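PDB 4IRT: uncharacterized protein from Bacteroides ovatus, which is of unknown function but, as a member of the BNR repeat family with a beta-propeller fold, is probably a neuraminidase-like protein acting on glycans. Local coordinates for residues 184-187 / 191-194; 195-200 / 238-243; 210-215 / 219-224. One frame throughout, in Å; residues are numbered along the deposited sequence. Where two conformers were deposited one is given.

Contact 1. Residues 184-187 / 191-194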
loop_
_atom_site.group_PDB
_atom_site.type_symbol
_atom_site.label_atom_id
_atom_site.label_comp_id
_atom_site.label_asym_id
_atom_site.label_seq_id
_atom_site.Cartn_x
_atom_site.Cartn_y
_atom_site.Cartn_z
ATOM N N TYR A 184 4.064 -6.966 2.636
ATOM C CA TYR A 184 4.061 -6.586 4.034
ATOM C C TYR A 184 5.200 -7.306 4.730
ATOM O O TYR A 184 5.449 -8.485 4.456
ATOM C CB TYR A 184 2.747 -6.977 4.677
ATOM C CG TYR A 184 2.521 -6.474 6.083
ATOM C CD1 TYR A 184 2.063 -5.176 6.293
ATOM C CD2 TYR A 184 2.681 -7.309 7.199
ATOM C CE1 TYR A 184 1.818 -4.691 7.574
ATOM C CE2 TYR A 184 2.431 -6.834 8.491
ATOM C CZ TYR A 184 1.974 -5.508 8.660
ATOM O OH TYR A 184 1.704 -4.995 9.908
ATOM N N VAL A 185 5.900 -6.613 5.628
ATOM C CA VAL A 185 6.946 -7.273 6.405
ATOM C C VAL A 185 6.398 -7.439 7.802
ATOM O O VAL A 185 6.039 -6.443 8.454
ATOM C CB VAL A 185 8.246 -6.459 6.410
ATOM C CG1 VAL A 185 9.293 -7.138 7.284
ATOM C CG2 VAL A 185 8.743 -6.296 4.979
ATOM N N ASP A 186 6.279 -8.686 8.246
ATOM C CA ASP A 186 5.591 -8.948 9.501
ATOM C C ASP A 186 6.474 -8.661 10.708
ATOM O O ASP A 186 7.615 -8.213 10.580
ATOM C CB ASP A 186 4.939 -10.341 9.539
ATOM C CG ASP A 186 5.937 -11.488 9.593
ATOM O OD1 ASP A 186 7.108 -11.284 9.988
ATOM O OD2 ASP A 186 5.532 -12.630 9.270
ATOM N N GLU A 187 5.918 -8.869 11.886
ATOM C CA GLU A 187 6.633 -8.526 13.119
ATOM C C GLU A 187 7.814 -9.451 13.417
ATOM O O GLU A 187 8.588 -9.189 14.340
ATOM C CB GLU A 187 5.646 -8.413 14.284
ATOM C CG GLU A 187 4.760 -7.206 14.071
ATOM C CD GLU A 187 3.431 -7.227 14.814
ATOM O OE1 GLU A 187 3.345 -7.878 15.862
ATOM O OE2 GLU A 187 2.471 -6.546 14.359
ATOM N N ILE A 191 9.027 -11.322 4.874
ATOM C CA ILE A 191 8.460 -10.530 3.784
ATOM C C ILE A 191 7.359 -11.351 3.143
ATOM O O ILE A 191 7.623 -12.454 2.629
ATOM C CB ILE A 191 9.505 -10.204 2.696
ATOM C CG1 ILE A 191 10.728 -9.492 3.287
ATOM C CG2 ILE A 191 8.861 -9.396 1.580
ATOM C CD1 ILE A 191 11.906 -9.437 2.337
ATOM N N HIS A 192 6.144 -10.798 3.143
ATOM C CA HIS A 192 5.016 -11.411 2.483
ATOM C C HIS A 192 4.765 -10.731 1.158
ATOM O O HIS A 192 4.916 -9.525 1.047
ATOM C CB HIS A 192 3.754 -11.300 3.362
ATOM C CG HIS A 192 3.891 -11.968 4.691
ATOM N ND1 HIS A 192 3.461 -13.251 4.913
ATOM C CD2 HIS A 192 4.448 -11.551 5.856
ATOM C CE1 HIS A 192 3.740 -13.605 6.156
ATOM N NE2 HIS A 192 4.324 -12.583 6.757
ATOM N N LEU A 193 4.336 -11.506 0.171
ATOM C CA LEU A 193 4.044 -10.996 -1.171
ATOM C C LEU A 193 2.818 -11.678 -1.740
ATOM O O LEU A 193 2.743 -12.905 -1.760
ATOM C CB LEU A 193 5.245 -11.308 -2.079
ATOM C CG LEU A 193 5.102 -11.126 -3.590
ATOM C CD1 LEU A 193 4.921 -9.680 -3.969
ATOM C CD2 LEU A 193 6.339 -11.690 -4.269
ATOM N N SER A 194 1.864 -10.891 -2.225
ATOM C CA SER A 194 0.707 -11.426 -2.974
ATOM C C SER A 194 0.467 -10.575 -4.218
ATOM O O SER A 194 0.924 -9.404 -4.308
ATOM C CB SER A 194 -0.553 -11.491 -2.118
ATOM O OG SER A 194 -0.865 -10.239 -1.561
#
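Tyr184 and His192 form an antiparallel hydrogen-bonded pair, with His192 N donating to Tyr184 O at 2.7 Å and Tyr184 N to His192 O at 3.1 Å, and the neighbouring Val185 and Ile191 follow as a non-hydrogen-bonded pair. These are the last rungs of the hairpin made by strands 178-185 and 191-198. On one face of the sheet Val185 and Ile191 lie side by side, CG2 of the valine 4.1 Å from CG1 of the isoleucine; the valine branch is set anti to its own carbonyl carbon, which brings it alongside. Trp221 packs on Ile191 from beyond the hairpin. The other face carries Tyr184 and His192. The phenol leads away from its partner strand and takes a cation-pi contact from Lys375, while the imidazole keeps to the hairpin and packs on Met256 of strand 255-258.

Beyond the paired residues, Asp186 turns back across the ladder. With chi1 at 69° its carboxylate reaches the imidazole, and His192 NE2 donates to Asp186 OD2 over 2.8 Å, nearly straight at 167°. Asp186 OD2 lies almost in the plane of the imidazole, yet is itself met from above the carboxylate plane, the two planes being 63° apart. Asp186 OD1 meanwhile accepts from Lys188 N and Thr190 N in the hairpin loop, the first of these closing an Asx turn. Since Tyr211 OH holds ND1, both nitrogens of this buried ring are engaged and its rotation is fixed, so one carboxylate links the shape of the turn to the orientation of the histidine.

Contact 2. Residues 195-200 / 238-243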
loop_
_atom_site.group_PDB
_atom_site.type_symbol
_atom_site.label_atom_id
_atom_site.label_comp_id
_atom_site.label_asym_id
_atom_site.label_seq_id
_atom_site.Cartn_x
_atom_site.Cartn_y
_atom_site.Cartn_z
ATOM N N TRP A 195 -0.247 -11.157 -5.184
ATOM C CA TRP A 195 -0.482 -10.498 -6.460
ATOM C C TRP A 195 -1.633 -11.107 -7.211
ATOM O O TRP A 195 -2.048 -12.207 -6.899
ATOM C CB TRP A 195 0.779 -10.516 -7.334
ATOM C CG TRP A 195 1.222 -11.824 -7.871
ATOM C CD1 TRP A 195 0.968 -12.320 -9.151
ATOM C CD2 TRP A 195 2.073 -12.791 -7.233
ATOM N NE1 TRP A 195 1.591 -13.531 -9.313
ATOM C CE2 TRP A 195 2.277 -13.846 -8.164
ATOM C CE3 TRP A 195 2.640 -12.900 -5.955
ATOM C CZ2 TRP A 195 3.006 -14.994 -7.845
ATOM C CZ3 TRP A 195 3.407 -14.056 -5.639
ATOM C CH2 TRP A 195 3.581 -15.071 -6.583
ATOM N N VAL A 196 -2.118 -10.368 -8.199
ATOM C CA VAL A 196 -3.072 -10.866 -9.188
ATOM C C VAL A 196 -2.363 -10.817 -10.530
ATOM O O VAL A 196 -1.422 -10.019 -10.740
ATOM C CB VAL A 196 -4.371 -10.012 -9.255
ATOM C CG1 VAL A 196 -4.978 -9.873 -7.846
ATOM C CG2 VAL A 196 -4.112 -8.656 -9.894
ATOM N N TRP A 197 -2.775 -11.699 -11.419
ATOM C CA TRP A 197 -2.319 -11.632 -12.765
ATOM C C TRP A 197 -3.204 -10.700 -13.539
ATOM O O TRP A 197 -4.399 -10.585 -13.258
ATOM C CB TRP A 197 -2.391 -12.996 -13.415
ATOM C CG TRP A 197 -1.492 -14.025 -12.794
ATOM C CD1 TRP A 197 -1.884 -15.172 -12.173
ATOM C CD2 TRP A 197 -0.050 -14.039 -12.787
ATOM N NE1 TRP A 197 -0.779 -15.898 -11.772
ATOM C CE2 TRP A 197 0.354 -15.226 -12.143
ATOM C CE3 TRP A 197 0.934 -13.176 -13.284
ATOM C CZ2 TRP A 197 1.721 -15.580 -11.984
ATOM C CZ3 TRP A 197 2.269 -13.529 -13.127
ATOM C CH2 TRP A 197 2.647 -14.714 -12.476
ATOM N N ARG A 198 -2.630 -10.022 -14.528
ATOM C CA ARG A 198 -3.469 -9.385 -15.538
ATOM C C ARG A 198 -3.043 -9.909 -16.892
ATOM O O ARG A 198 -1.915 -9.692 -17.320
ATOM C CB ARG A 198 -3.398 -7.874 -15.561
ATOM C CG ARG A 198 -4.514 -7.365 -16.472
ATOM C CD ARG A 198 -4.548 -5.889 -16.685
ATOM N NE ARG A 198 -5.065 -5.183 -15.525
ATOM C CZ ARG A 198 -5.229 -3.876 -15.499
ATOM N NH1 ARG A 198 -4.985 -3.163 -16.593
ATOM N NH2 ARG A 198 -5.656 -3.274 -14.399
ATOM N N GLU A 199 -3.972 -10.537 -17.580
ATOM C CA GLU A 199 -3.660 -11.298 -18.751
ATOM C C GLU A 199 -3.304 -10.421 -19.963
ATOM O O GLU A 199 -2.357 -10.735 -20.668
ATOM C CB GLU A 199 -4.802 -12.263 -19.044
ATOM C CG GLU A 199 -4.393 -13.514 -19.762
ATOM C CD GLU A 199 -3.236 -14.291 -19.122
ATOM O OE1 GLU A 199 -3.007 -14.288 -17.903
ATOM O OE2 GLU A 199 -2.564 -14.987 -19.873
ATOM N N THR A 200 -4.005 -9.288 -20.149
ATOM C CA THR A 200 -3.704 -8.372 -21.243
ATOM C C THR A 200 -4.022 -6.924 -20.840
ATOM O O THR A 200 -4.104 -6.611 -19.663
ATOM C CB THR A 200 -4.402 -8.850 -22.560
ATOM O OG1 THR A 200 -3.971 -8.077 -23.702
ATOM C CG2 THR A 200 -5.933 -8.790 -22.438
ATOM N N ALA A 238 3.149 -20.812 -9.234
ATOM C CA ALA A 238 2.709 -19.925 -8.159
ATOM C C ALA A 238 1.769 -20.661 -7.209
ATOM O O ALA A 238 1.004 -21.521 -7.646
ATOM C CB ALA A 238 2.003 -18.717 -8.735
ATOM N N GLU A 239 1.800 -20.264 -5.936
ATOM C CA GLU A 239 0.830 -20.701 -4.974
ATOM C C GLU A 239 -0.433 -19.863 -5.162
ATOM O O GLU A 239 -0.380 -18.640 -5.069
ATOM C CB GLU A 239 1.337 -20.570 -3.530
ATOM C CG GLU A 239 0.285 -21.064 -2.531
ATOM C CD GLU A 239 0.687 -21.035 -1.075
ATOM O OE1 GLU A 239 1.818 -20.591 -0.719
ATOM O OE2 GLU A 239 -0.182 -21.480 -0.272
ATOM N N TYR A 240 -1.573 -20.520 -5.379
ATOM C CA TYR A 240 -2.849 -19.826 -5.486
ATOM C C TYR A 240 -3.530 -19.730 -4.130
ATOM O O TYR A 240 -4.071 -20.710 -3.610
ATOM C CB TYR A 240 -3.722 -20.484 -6.567
ATOM C CG TYR A 240 -3.106 -20.169 -7.925
ATOM C CD1 TYR A 240 -2.010 -20.908 -8.407
ATOM C CD2 TYR A 240 -3.524 -19.070 -8.658
ATOM C CE1 TYR A 240 -1.380 -20.572 -9.604
ATOM C CE2 TYR A 240 -2.920 -18.742 -9.874
ATOM C CZ TYR A 240 -1.844 -19.494 -10.335
ATOM O OH TYR A 240 -1.235 -19.126 -11.511
ATOM N N ALA A 241 -3.546 -18.524 -3.589
ATOM C CA ALA A 241 -4.310 -18.241 -2.379
ATOM C C ALA A 241 -5.817 -18.278 -2.647
ATOM O O ALA A 241 -6.594 -18.743 -1.801
ATOM C CB ALA A 241 -3.909 -16.911 -1.785
ATOM N N CYS A 242 -6.222 -17.811 -3.821
ATOM C CA CYS A 242 -7.632 -17.840 -4.209
ATOM C C CYS A 242 -7.708 -17.834 -5.712
ATOM O O CYS A 242 -7.217 -16.883 -6.370
ATOM C CB CYS A 242 -8.417 -16.675 -3.598
ATOM S SG CYS A 242 -10.231 -16.804 -3.800
ATOM N N ARG A 243 -8.307 -18.895 -6.262
ATOM C CA ARG A 243 -8.526 -18.965 -7.699
ATOM C C ARG A 243 -9.771 -18.201 -8.089
ATOM O O ARG A 243 -10.866 -18.494 -7.625
ATOM C CB ARG A 243 -8.631 -20.398 -8.191
ATOM C CG ARG A 243 -7.305 -21.112 -8.130
ATOM C CD ARG A 243 -7.060 -21.961 -9.348
ATOM N NE ARG A 243 -5.954 -22.853 -9.074
ATOM C CZ ARG A 243 -4.830 -22.866 -9.759
ATOM N NH1 ARG A 243 -4.674 -22.057 -10.791
ATOM N NH2 ARG A 243 -3.879 -23.716 -9.416
#
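Trp197 and Tyr240 meet through the polar edge of the indole: Trp197 NE1 donates to Tyr240 OH over 3.3 Å, a long bond bent to 145° at the hydrogen. The hydroxyl lies 24° out of the indole plane, and the two side chains cross at about a right angle. The stronger partner of Tyr240 OH is Leu235 O, so the phenol oxygen ties the indole to the loop that leads into the last strand. The Trp197 ring is brought there by a chi1 of -64°, with CG anti to the carbonyl carbon.

The tight part lies between the two indoles. Trp195 pushes its NE1 against one face of Trp197, 3.3 Å from the ring plane and offset toward the rim. Each indole meets its own partner, Trp197 the hydroxyl of Tyr240 and Trp195 the methyl of Ala238, a lighter apolar contact of the buried side in which Ala238 CB approaches Trp195 CZ2 obliquely at 4.0 Å.

No backbone bonds pass between the segments, because they belong to the second and fourth strands of a four-stranded antiparallel sheet, as in the blade of a beta-propeller; strand 206-214 runs between them, with Cys210 packed against Trp195, Trp197 and Tyr240. A classic beta bulge at Ala241 and Cys242 interrupts the outer strand, where the chain turns a corner.

Toward solvent the contact thins out. Tyr240 is partly exposed there, and Arg243, exposed and modelled in two conformers, has only a doubtful place over its ring.

Contact 3. Residues 210-215 / 219-224. With EDO (1,2-ethanediol), chain M.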
loop_
_atom_site.group_PDB
_atom_site.type_symbol
_atom_site.label_atom_id
_atom_site.label_comp_id
_atom_site.label_asym_id
_atom_site.label_seq_id
_atom_site.Cartn_x
_atom_site.Cartn_y
_atom_site.Cartn_z
ATOM N N CYS A 210 -2.286 -14.808 -5.818
ATOM C CA CYS A 210 -1.142 -15.692 -5.586
ATOM C C CYS A 210 -0.305 -15.176 -4.400
ATOM O O CYS A 210 -0.435 -14.039 -3.992
ATOM C CB CYS A 210 -0.264 -15.775 -6.843
ATOM S SG CYS A 210 -1.097 -16.485 -8.302
ATOM N N TYR A 211 0.593 -16.008 -3.879
ATOM C CA TYR A 211 1.270 -15.699 -2.624
ATOM C C TYR A 211 2.673 -16.302 -2.580
ATOM O O TYR A 211 2.882 -17.391 -3.063
ATOM C CB TYR A 211 0.459 -16.251 -1.459
ATOM C CG TYR A 211 1.135 -16.072 -0.123
ATOM C CD1 TYR A 211 1.062 -14.849 0.556
ATOM C CD2 TYR A 211 1.834 -17.104 0.468
ATOM C CE1 TYR A 211 1.695 -14.669 1.772
ATOM C CE2 TYR A 211 2.487 -16.925 1.676
ATOM C CZ TYR A 211 2.393 -15.719 2.343
ATOM O OH TYR A 211 2.985 -15.536 3.576
ATOM N N ALA A 212 3.597 -15.587 -1.953
ATOM C CA ALA A 212 4.879 -16.121 -1.595
ATOM C C ALA A 212 5.398 -15.389 -0.380
ATOM O O ALA A 212 4.941 -14.293 -0.087
ATOM C CB ALA A 212 5.858 -15.965 -2.751
ATOM N N ARG A 213 6.324 -16.014 0.333
ATOM C CA ARG A 213 7.011 -15.345 1.456
ATOM C C ARG A 213 8.480 -15.706 1.566
ATOM O O ARG A 213 8.903 -16.767 1.134
ATOM C CB ARG A 213 6.294 -15.604 2.778
ATOM C CG ARG A 213 6.121 -17.082 3.135
ATOM C CD ARG A 213 5.628 -17.168 4.574
ATOM N NE ARG A 213 5.138 -18.494 4.971
ATOM C CZ ARG A 213 3.906 -18.759 5.376
ATOM N NH1 ARG A 213 2.967 -17.817 5.395
ATOM N NH2 ARG A 213 3.607 -19.984 5.749
ATOM N N SER A 214 9.255 -14.818 2.166
ATOM C CA SER A 214 10.689 -15.002 2.308
ATOM C C SER A 214 11.094 -14.739 3.748
ATOM O O SER A 214 10.727 -13.700 4.328
ATOM C CB SER A 214 11.471 -14.033 1.434
ATOM O OG SER A 214 12.872 -14.200 1.670
ATOM N N PHE A 215 11.902 -15.659 4.290
ATOM C CA PHE A 215 12.424 -15.575 5.655
ATOM C C PHE A 215 13.865 -15.062 5.753
ATOM O O PHE A 215 14.389 -14.916 6.863
ATOM C CB PHE A 215 12.358 -16.958 6.316
ATOM C CG PHE A 215 10.967 -17.525 6.371
ATOM C CD1 PHE A 215 10.131 -17.253 7.442
ATOM C CD2 PHE A 215 10.501 -18.320 5.345
ATOM C CE1 PHE A 215 8.844 -17.785 7.502
ATOM C CE2 PHE A 215 9.204 -18.809 5.361
ATOM C CZ PHE A 215 8.379 -18.559 6.462
ATOM N N VAL A 219 16.017 -13.332 -0.446
ATOM C CA VAL A 219 16.910 -14.175 -1.252
ATOM C C VAL A 219 16.167 -15.426 -1.758
ATOM O O VAL A 219 16.203 -15.766 -2.967
ATOM C CB VAL A 219 18.195 -14.544 -0.450
ATOM C CG1 VAL A 219 19.119 -15.478 -1.247
ATOM C CG2 VAL A 219 18.955 -13.275 -0.027
ATOM N N THR A 220 15.488 -16.115 -0.855
ATOM C CA THR A 220 14.701 -17.301 -1.216
ATOM C C THR A 220 13.258 -17.156 -0.766
ATOM O O THR A 220 12.962 -16.441 0.200
ATOM C CB THR A 220 15.282 -18.592 -0.629
ATOM O OG1 THR A 220 15.245 -18.557 0.806
ATOM C CG2 THR A 220 16.722 -18.805 -1.099
ATOM N N TRP A 221 12.373 -17.871 -1.457
ATOM C CA TRP A 221 10.931 -17.674 -1.340
ATOM C C TRP A 221 10.222 -19.012 -1.169
ATOM O O TRP A 221 10.632 -19.993 -1.779
ATOM C CB TRP A 221 10.410 -16.933 -2.582
ATOM C CG TRP A 221 10.887 -15.512 -2.581
ATOM C CD1 TRP A 221 12.100 -15.045 -3.049
ATOM C CD2 TRP A 221 10.215 -14.390 -2.014
ATOM N NE1 TRP A 221 12.216 -13.694 -2.801
ATOM C CE2 TRP A 221 11.066 -13.258 -2.192
ATOM C CE3 TRP A 221 8.964 -14.213 -1.389
ATOM C CZ2 TRP A 221 10.708 -11.986 -1.769
ATOM C CZ3 TRP A 221 8.600 -12.943 -0.983
ATOM C CH2 TRP A 221 9.468 -11.835 -1.192
ATOM N N TYR A 222 9.184 -19.026 -0.323
ATOM C CA TYR A 222 8.447 -20.237 0.082
ATOM C C TYR A 222 6.947 -20.136 -0.129
ATOM O O TYR A 222 6.382 -19.052 -0.134
ATOM C CB TYR A 222 8.732 -20.554 1.555
ATOM C CG TYR A 222 10.130 -21.134 1.742
ATOM C CD1 TYR A 222 11.248 -20.308 1.788
ATOM C CD2 TYR A 222 10.331 -22.515 1.827
ATOM C CE1 TYR A 222 12.524 -20.835 1.929
ATOM C CE2 TYR A 222 11.603 -23.051 1.995
ATOM C CZ TYR A 222 12.700 -22.207 2.036
ATOM O OH TYR A 222 13.975 -22.730 2.149
ATOM N N LYS A 223 6.316 -21.295 -0.273
ATOM C CA LYS A 223 4.874 -21.408 -0.204
ATOM C C LYS A 223 4.494 -21.659 1.250
ATOM O O LYS A 223 5.336 -22.068 2.052
ATOM C CB LYS A 223 4.398 -22.571 -1.072
ATOM C CG LYS A 223 4.780 -22.445 -2.546
ATOM C CD LYS A 223 4.037 -23.475 -3.394
ATOM C CE LYS A 223 4.374 -23.344 -4.868
ATOM N NZ LYS A 223 3.487 -24.124 -5.785
ATOM N N THR A 224 3.227 -21.430 1.570
ATOM C CA THR A 224 2.706 -21.694 2.917
ATOM C C THR A 224 2.876 -23.160 3.316
ATOM O O THR A 224 3.040 -23.490 4.510
ATOM C CB THR A 224 1.200 -21.393 3.041
ATOM O OG1 THR A 224 0.483 -22.187 2.093
ATOM C CG2 THR A 224 0.895 -19.896 2.859
HETATM C C1 EDO M . 6.975 -22.179 4.807
HETATM O O1 EDO M . 6.637 -20.861 4.321
HETATM C C2 EDO M . 7.003 -22.273 6.331
HETATM O O2 EDO M . 5.717 -21.925 6.857
HETATM O O HOH W 1 13.185 -17.674 2.867
#
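Arg213 and Tyr222 are joined by two backbone hydrogen bonds, Tyr222 N to Arg213 O at 2.7 Å and Arg213 N to Tyr222 O at 3.1 Å, forming a single antiparallel bridge. Ser214 OG, set anti to its own backbone N (chi1 177°), adds a bond to Thr220 O at 2.7 Å. A water links that same carbonyl to Phe215 N.

Apolar contacts gather on Trp221. Ser214 CB sits over its six-membered ring, 3.6 Å from the centroid, a CH-pi contact, while Ala212 CB approaches CE3 obliquely. The run from Ser214 through Asp216, Gly218 and Thr220 to Trp221 matches the Asp-box of BNR repeats, which here leads from the third strand, 206-214, into the loop before the fourth, 239-242. Its turn is tied by Thr220 OG1 to Asp216, Ser214 OG to Gly218 N and Trp221 NE1 to Gly218 O.

Charged and polar groups occupy the far end. The guanidinium of Arg213 lies with one face against Thr224 CA, sends NH1 to Tyr211 OH at 2.9 Å, and holds a 1,2-ethanediol, probably from the crystallisation liquor, through NE and NH2. Thr224 CG2 rests 3.6 Å from Tyr211 CE2. A leucine in place of Arg213 would probably cost Tyr211 OH one of its two partners, the other being His192 ND1, and Thr224 its flat cover.

In the fold
All three contacts involve one four-stranded sheet, ordered 178-185, 191-198, 206-214, 239-242; contact 3 pairs its third strand with the loop 219-224 that follows. Contact 1 joins its first two strands and sits nearest the middle of the chain, about 12 Å from its centre, against about 18 and 19 Å for contacts 2 and 3. Contacts 1 and 3 have centres about 9 Å apart and meet through His192 ND1 and Tyr211 OH, 2.7 Å apart, so that a polar chain runs from Asp186 to Arg213. Contacts 2 and 3, about 15 Å apart, are linked by Glu239 OE2 and Thr224 OG1 at 2.6 Å. Contacts 1 and 2, about 17 Å apart, share strand 191-198.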